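Local structure of hypothetical protein MG296 homolog (Mycoplasma pneumoniae, 2I15) at residues A[36-39]-A[40-44]. The protein is of unknown function, an all-alpha protein of the Mg296 family. Residues are numbered along the deposited sequence; the frame is centred on the assembly and turned at random.
Sequences RCLE and REQST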
# COMPACT_ATOMS: atom_id res chain seq x y z
N ARG A 36 23.17 -18.27 -0.65
CA ARG A 36 21.92 -17.56 -0.85
C ARG A 36 22.05 -16.14 -0.33
O ARG A 36 21.70 -15.20 -1.03
CB ARG A 36 20.76 -18.28 -0.15
CG ARG A 36 20.36 -19.54 -0.86
CD ARG A 36 19.21 -20.23 -0.17
NE ARG A 36 19.49 -21.64 0.00
CZ ARG A 36 18.56 -22.56 0.26
NH1 ARG A 36 17.29 -22.20 0.37
NH2 ARG A 36 18.91 -23.82 0.41
N CYS A 37 22.56 -15.97 0.89
CA CYS A 37 22.76 -14.64 1.45
C CYS A 37 23.60 -13.82 0.48
O CYS A 37 23.26 -12.68 0.15
CB CYS A 37 23.51 -14.71 2.78
SG CYS A 37 22.69 -15.57 4.15
N LEU A 38 24.72 -14.41 0.04
CA LEU A 38 25.66 -13.77 -0.89
C LEU A 38 24.93 -13.32 -2.15
O LEU A 38 24.88 -12.13 -2.47
CB LEU A 38 26.77 -14.77 -1.27
CG LEU A 38 28.23 -14.34 -1.20
CD1 LEU A 38 29.03 -15.08 -2.28
CD2 LEU A 38 28.37 -12.82 -1.38
N GLU A 39 24.38 -14.29 -2.87
CA GLU A 39 23.67 -14.01 -4.10
C GLU A 39 22.67 -12.88 -3.86
O GLU A 39 22.38 -12.09 -4.76
CB GLU A 39 22.95 -15.28 -4.57
CG GLU A 39 21.84 -15.08 -5.59
CD GLU A 39 20.99 -16.33 -5.78
OE1 GLU A 39 20.53 -16.91 -4.76
OE2 GLU A 39 20.77 -16.74 -6.94
N ARG A 40 22.17 -12.81 -2.64
CA ARG A 40 21.19 -11.79 -2.27
C ARG A 40 21.83 -10.43 -2.07
O ARG A 40 21.26 -9.40 -2.43
CB ARG A 40 20.49 -12.21 -0.98
CG ARG A 40 19.31 -11.34 -0.65
CD ARG A 40 18.67 -11.67 0.68
NE ARG A 40 17.57 -10.76 0.95
CZ ARG A 40 16.93 -10.67 2.10
NH1 ARG A 40 17.28 -11.45 3.12
NH2 ARG A 40 15.95 -9.79 2.25
N GLU A 41 23.02 -10.43 -1.49
CA GLU A 41 23.76 -9.21 -1.21
C GLU A 41 24.29 -8.55 -2.47
O GLU A 41 24.38 -7.31 -2.55
CB GLU A 41 24.95 -9.54 -0.31
CG GLU A 41 25.74 -8.33 0.13
CD GLU A 41 24.97 -7.48 1.13
OE1 GLU A 41 23.79 -7.81 1.44
OE2 GLU A 41 25.56 -6.48 1.61
N GLN A 42 24.63 -9.38 -3.45
CA GLN A 42 25.22 -8.92 -4.71
C GLN A 42 24.30 -8.74 -5.93
O GLN A 42 24.79 -8.69 -7.06
CB GLN A 42 26.37 -9.87 -5.07
CG GLN A 42 27.32 -10.12 -3.91
CD GLN A 42 28.42 -11.11 -4.24
OE1 GLN A 42 29.50 -11.04 -3.66
NE2 GLN A 42 28.14 -12.04 -5.13
N SER A 43 22.99 -8.63 -5.72
CA SER A 43 22.06 -8.43 -6.83
C SER A 43 22.06 -7.00 -7.37
O SER A 43 21.82 -6.77 -8.56
CB SER A 43 20.64 -8.83 -6.44
OG SER A 43 20.55 -9.21 -5.07
N THR A 44 22.34 -6.05 -6.48
CA THR A 44 22.40 -4.62 -6.79
C THR A 44 21.23 -3.97 -7.51
O THR A 44 21.31 -3.65 -8.70
CB THR A 44 23.68 -4.27 -7.56
OG1 THR A 44 23.83 -5.17 -8.67
CG2 THR A 44 24.89 -4.36 -6.66
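Leu38 and Gln42, one turn apart, make the side-chain contact here, at the C-terminal end of helix 27-41. A single methyl of the leucine, CD2, leans over the amide group, 3.1 Å from Gln42 OE1 and 3.3 Å from Gln42 CD. Gln42 meets it with an extended arm: CG stands anti to its own carbonyl carbon (chi1 -48°), which turns the chain back along the helix and carries CG past Leu38 O at 3.5 Å on the way to the methyl. The two chains cross obliquely, and this is an apolar touch on the amide with no polar bond between the side chains. The leucine torsions are off the usual staggered values, so the finer pose of its methyls deserves some caution.

Beside the pair the backbone finishes its last helical turn. Gln42 N donates to Leu38 O at 2.9 Å, and Glu41 N to Cys37 O at 2.8 Å. Gln42 is the first residue to leave helical geometry. At the next residue, Ser43 OG reaches back one turn to Glu39 O at 3.4 Å, a weak hydrogen bond, and not a settled one, because another acceptor is within reach of the same proton.

Arg40 and Glu41 lead their charged ends away from the preceding turn. Arg40 runs straight from CG to NE and leans on the loop at Asp50 and Asp51; Glu41 bends at chi2 (71°), bringing its carboxylate close to those of Asp52, Asp54 and Asp55. So crowded an acidic cluster may raise the tendency of one carboxylate to hold a proton.

The whole contact lies on the surface, where helix 27-41, which follows helix 9-23, gives way to the acidic loop leading into helix 57-75; the Arg40 guanidinium also comes close to the side-chain amide of Gln42 of a second subunit.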